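Local coordinates for LP1413 - SCCmec type IV-encoded DNA binding protein (Staphylococcus aureus, PDB 6BTC), which binds DNA, apparently in single-stranded form, and is encoded by staphylococcal cassette chromosome elements of type IV, at residues K10-S19 with Y30-C41. Numbering follows the deposited sequence.
Sequences KLYNFIIAKS and YGELRKKYNVVC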
loop_
_atom_site.group_PDB
_atom_site.type_symbol
_atom_site.label_atom_id
_atom_site.label_comp_id
_atom_site.label_asym_id
_atom_site.label_seq_id
_atom_site.Cartn_x
_atom_site.Cartn_y
_atom_site.Cartn_z
ATOM N N LYS A 10 -3.243 -9.927 7.399
ATOM C CA LYS A 10 -4.451 -9.131 7.601
ATOM C C LYS A 10 -4.190 -7.665 7.296
ATOM O O LYS A 10 -4.975 -7.020 6.597
ATOM C CB LYS A 10 -4.969 -9.296 9.034
ATOM C CG LYS A 10 -5.685 -10.619 9.295
ATOM C CD LYS A 10 -6.229 -10.694 10.722
ATOM C CE LYS A 10 -6.835 -12.059 11.032
ATOM N NZ LYS A 10 -7.301 -12.165 12.445
ATOM N N LEU A 11 -3.101 -7.116 7.829
ATOM C CA LEU A 11 -2.757 -5.734 7.531
ATOM C C LEU A 11 -2.496 -5.537 6.037
ATOM O O LEU A 11 -2.934 -4.537 5.455
ATOM C CB LEU A 11 -1.541 -5.311 8.356
ATOM C CG LEU A 11 -0.943 -3.947 8.000
ATOM C CD1 LEU A 11 -1.977 -2.847 8.162
ATOM C CD2 LEU A 11 0.263 -3.629 8.841
ATOM N N TYR A 12 -1.792 -6.482 5.398
ATOM C CA TYR A 12 -1.500 -6.364 3.971
ATOM C C TYR A 12 -2.781 -6.391 3.140
ATOM O O TYR A 12 -2.975 -5.553 2.253
ATOM C CB TYR A 12 -0.547 -7.482 3.536
ATOM C CG TYR A 12 -0.394 -7.616 2.031
ATOM C CD1 TYR A 12 0.564 -6.889 1.336
ATOM C CD2 TYR A 12 -1.216 -8.471 1.312
ATOM C CE1 TYR A 12 0.699 -7.015 -0.041
ATOM C CE2 TYR A 12 -1.097 -8.603 -0.059
ATOM C CZ TYR A 12 -0.141 -7.875 -0.733
ATOM O OH TYR A 12 -0.041 -8.021 -2.107
ATOM N N ASN A 13 -3.660 -7.364 3.393
ATOM C CA ASN A 13 -4.934 -7.394 2.680
ATOM C C ASN A 13 -5.661 -6.058 2.799
ATOM O O ASN A 13 -6.317 -5.612 1.851
ATOM C CB ASN A 13 -5.826 -8.518 3.207
ATOM C CG ASN A 13 -5.212 -9.903 3.031
ATOM O OD1 ASN A 13 -4.425 -10.147 2.119
ATOM N ND2 ASN A 13 -5.590 -10.824 3.915
ATOM N N PHE A 14 -5.549 -5.402 3.957
ATOM C CA PHE A 14 -6.225 -4.123 4.155
ATOM C C PHE A 14 -5.552 -3.026 3.346
ATOM O O PHE A 14 -6.225 -2.219 2.698
ATOM C CB PHE A 14 -6.235 -3.734 5.640
ATOM C CG PHE A 14 -6.600 -2.287 5.879
ATOM C CD1 PHE A 14 -7.918 -1.867 5.791
ATOM C CD2 PHE A 14 -5.630 -1.352 6.164
ATOM C CE1 PHE A 14 -8.253 -0.533 5.992
ATOM C CE2 PHE A 14 -5.961 -0.013 6.365
ATOM C CZ PHE A 14 -7.277 0.388 6.281
ATOM N N ILE A 15 -4.224 -2.948 3.421
ATOM C CA ILE A 15 -3.495 -1.909 2.710
ATOM C C ILE A 15 -3.795 -1.986 1.221
ATOM O O ILE A 15 -4.028 -0.964 0.566
ATOM C CB ILE A 15 -1.990 -2.037 2.995
ATOM C CG1 ILE A 15 -1.696 -1.774 4.472
ATOM C CG2 ILE A 15 -1.176 -1.093 2.101
ATOM C CD1 ILE A 15 -1.811 -0.327 4.906
ATOM N N ILE A 16 -3.808 -3.199 0.670
ATOM C CA ILE A 16 -4.075 -3.390 -0.751
ATOM C C ILE A 16 -5.447 -2.831 -1.101
ATOM O O ILE A 16 -5.591 -2.009 -2.010
ATOM C CB ILE A 16 -3.972 -4.884 -1.120
ATOM C CG1 ILE A 16 -2.540 -5.398 -0.946
ATOM C CG2 ILE A 16 -4.470 -5.138 -2.536
ATOM C CD1 ILE A 16 -1.496 -4.678 -1.793
ATOM N N ALA A 17 -6.475 -3.301 -0.398
ATOM C CA ALA A 17 -7.836 -2.846 -0.653
ATOM C C ALA A 17 -7.938 -1.333 -0.507
ATOM O O ALA A 17 -8.497 -0.649 -1.370
ATOM C CB ALA A 17 -8.794 -3.552 0.303
ATOM N N LYS A 18 -7.362 -0.790 0.565
ATOM C CA LYS A 18 -7.423 0.647 0.792
ATOM C C LYS A 18 -6.723 1.425 -0.325
ATOM O O LYS A 18 -7.158 2.526 -0.675
ATOM C CB LYS A 18 -6.812 0.976 2.156
ATOM C CG LYS A 18 -7.147 2.356 2.701
ATOM C CD LYS A 18 -8.615 2.488 3.131
ATOM C CE LYS A 18 -8.922 3.922 3.612
ATOM N NZ LYS A 18 -10.362 4.152 3.964
ATOM N N SER A 19 -5.646 0.886 -0.899
ATOM C CA SER A 19 -4.995 1.586 -2.004
ATOM C C SER A 19 -5.904 1.639 -3.230
ATOM O O SER A 19 -6.019 2.682 -3.878
ATOM C CB SER A 19 -3.668 0.914 -2.350
ATOM O OG SER A 19 -3.921 -0.343 -2.963
ATOM N N TYR A 30 2.344 4.913 2.171
ATOM C CA TYR A 30 2.015 3.712 2.930
ATOM C C TYR A 30 1.562 4.062 4.346
ATOM O O TYR A 30 0.589 3.491 4.852
ATOM C CB TYR A 30 3.221 2.774 2.979
ATOM C CG TYR A 30 3.049 1.659 3.977
ATOM C CD1 TYR A 30 2.173 0.619 3.723
ATOM C CD2 TYR A 30 3.744 1.659 5.181
ATOM C CE1 TYR A 30 1.999 -0.403 4.624
ATOM C CE2 TYR A 30 3.578 0.639 6.097
ATOM C CZ TYR A 30 2.704 -0.387 5.812
ATOM O OH TYR A 30 2.523 -1.404 6.707
ATOM N N GLY A 31 2.269 4.984 5.005
ATOM C CA GLY A 31 1.939 5.328 6.375
ATOM C C GLY A 31 0.577 5.975 6.519
ATOM O O GLY A 31 -0.093 5.797 7.537
ATOM N N GLU A 32 0.144 6.736 5.511
ATOM C CA GLU A 32 -1.195 7.311 5.562
ATOM C C GLU A 32 -2.256 6.223 5.531
ATOM O O GLU A 32 -3.251 6.297 6.260
ATOM C CB GLU A 32 -1.384 8.296 4.415
ATOM C CG GLU A 32 -0.587 9.574 4.619
ATOM C CD GLU A 32 -0.563 10.458 3.395
ATOM O OE1 GLU A 32 -1.088 10.039 2.336
ATOM O OE2 GLU A 32 -0.016 11.576 3.502
ATOM N N LEU A 33 -2.050 5.189 4.714
ATOM C CA LEU A 33 -3.006 4.090 4.675
ATOM C C LEU A 33 -2.911 3.244 5.932
ATOM O O LEU A 33 -3.925 2.750 6.434
ATOM C CB LEU A 33 -2.766 3.219 3.446
ATOM C CG LEU A 33 -2.776 3.892 2.075
ATOM C CD1 LEU A 33 -2.556 2.850 1.001
ATOM C CD2 LEU A 33 -4.080 4.619 1.853
ATOM N N ARG A 34 -1.694 3.060 6.443
ATOM C CA ARG A 34 -1.484 2.208 7.608
ATOM C C ARG A 34 -2.193 2.768 8.839
ATOM O O ARG A 34 -2.782 2.016 9.625
ATOM C CB ARG A 34 0.016 2.077 7.872
ATOM C CG ARG A 34 0.389 1.063 8.930
ATOM C CD ARG A 34 1.766 1.374 9.500
ATOM N NE ARG A 34 1.721 2.469 10.473
ATOM C CZ ARG A 34 2.322 3.650 10.340
ATOM N NH1 ARG A 34 3.053 3.941 9.267
ATOM N NH2 ARG A 34 2.199 4.550 11.306
ATOM N N LYS A 35 -2.145 4.089 9.018
ATOM C CA LYS A 35 -2.726 4.730 10.187
ATOM C C LYS A 35 -4.240 4.620 10.228
ATOM O O LYS A 35 -4.833 4.901 11.271
ATOM C CB LYS A 35 -2.305 6.196 10.231
ATOM C CG LYS A 35 -0.818 6.372 10.504
ATOM C CD LYS A 35 -0.425 7.834 10.601
ATOM C CE LYS A 35 1.082 7.983 10.726
ATOM N NZ LYS A 35 1.470 9.369 11.114
ATOM N N LYS A 36 -4.872 4.207 9.139
ATOM C CA LYS A 36 -6.308 3.973 9.125
ATOM C C LYS A 36 -6.672 2.550 9.518
ATOM O O LYS A 36 -7.864 2.227 9.601
ATOM C CB LYS A 36 -6.861 4.305 7.736
ATOM C CG LYS A 36 -6.537 5.735 7.336
ATOM C CD LYS A 36 -7.204 6.155 6.045
ATOM C CE LYS A 36 -6.903 7.620 5.746
ATOM N NZ LYS A 36 -7.739 8.130 4.631
ATOM N N TYR A 37 -5.681 1.698 9.759
ATOM C CA TYR A 37 -5.950 0.331 10.180
ATOM C C TYR A 37 -6.400 0.333 11.637
ATOM O O TYR A 37 -5.768 0.971 12.486
ATOM C CB TYR A 37 -4.693 -0.514 10.010
ATOM C CG TYR A 37 -4.892 -2.004 10.125
ATOM C CD1 TYR A 37 -5.847 -2.653 9.368
ATOM C CD2 TYR A 37 -4.090 -2.768 10.962
ATOM C CE1 TYR A 37 -6.020 -4.019 9.457
ATOM C CE2 TYR A 37 -4.251 -4.140 11.052
ATOM C CZ TYR A 37 -5.215 -4.752 10.302
ATOM O OH TYR A 37 -5.376 -6.106 10.390
ATOM N N ASN A 38 -7.494 -0.375 11.926
ATOM C CA ASN A 38 -8.103 -0.285 13.252
ATOM C C ASN A 38 -7.369 -1.125 14.287
ATOM O O ASN A 38 -7.383 -0.787 15.473
ATOM C CB ASN A 38 -9.569 -0.713 13.189
ATOM C CG ASN A 38 -10.445 0.312 12.486
ATOM O OD1 ASN A 38 -10.170 1.509 12.519
ATOM N ND2 ASN A 38 -11.507 -0.160 11.847
ATOM N N VAL A 39 -6.733 -2.194 13.872
ATOM C CA VAL A 39 -6.074 -3.114 14.785
ATOM C C VAL A 39 -4.672 -2.608 15.086
ATOM O O VAL A 39 -3.996 -2.012 14.241
ATOM C CB VAL A 39 -6.054 -4.538 14.191
ATOM C CG1 VAL A 39 -5.084 -5.438 14.942
ATOM C CG2 VAL A 39 -7.451 -5.136 14.205
ATOM N N VAL A 40 -4.239 -2.840 16.315
ATOM C CA VAL A 40 -2.872 -2.548 16.721
ATOM C C VAL A 40 -1.964 -3.643 16.184
ATOM O O VAL A 40 -2.341 -4.821 16.148
ATOM C CB VAL A 40 -2.777 -2.446 18.258
ATOM C CG1 VAL A 40 -1.325 -2.293 18.717
ATOM C CG2 VAL A 40 -3.630 -1.290 18.773
ATOM N N CYS A 41 -0.765 -3.263 15.756
ATOM C CA CYS A 41 0.230 -4.258 15.386
ATOM C C CYS A 41 1.615 -3.694 15.652
ATOM O O CYS A 41 1.816 -2.479 15.726
ATOM C CB CYS A 41 0.090 -4.706 13.924
ATOM S SG CYS A 41 -0.197 -3.388 12.750
#
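Leu11 covers one face of the Tyr37 ring, and Phe14 meets the same ring obliquely on its CD1 side; no hydrogen bond links 10-19 to 30-41, so side-chain packing carries the 600 Å² interface. CD1 of Leu11 makes a CH-pi contact over the face, 3.7 Å from the ring centroid. The other branch, CD2, reaches Cys41 SG at 3.9 Å and also meets Tyr30 OH. Phe14 runs past Tyr37 in the opposite sense; their planes meet at 39°, too oblique for a stack or an edge-to-face pair, with Phe14 CD2 3.5 Å from Tyr37 CD1. Having CG anti to the backbone N (chi1 166°) sends the phenyl ring across to helix 30-34, where its edge, at CE2, meets Leu33 O in plane at 3.4 Å. A type I turn from Arg34 to Tyr37 brings Tyr37 back against 10-19. One turn after Leu11, Ile15 extends CD1 onto the backbone of helix 30-34, 3.7 Å from Arg34 CA, while crossing Tyr30 at about a right angle. Leu33 CD2 meets Lys18 CG, and its CD1 meets Ser19 CB. At the more exposed margin Lys18 CE comes within 3.7 Å of Lys36 CD, although the like-charged ends probably disfavour closer approach. The axes of 10-19 and 30-34 come within 10.0 Å, at 109°. Helix 43-59 adds Phe53 against Ile15, and Glu32 salt-bridges Lys71 of strand 65-71. The order of helices and strands, with 27-28 paired to 74-79, is consistent with a winged-helix fold, whose first two helices this contact joins, 43-59 being the third.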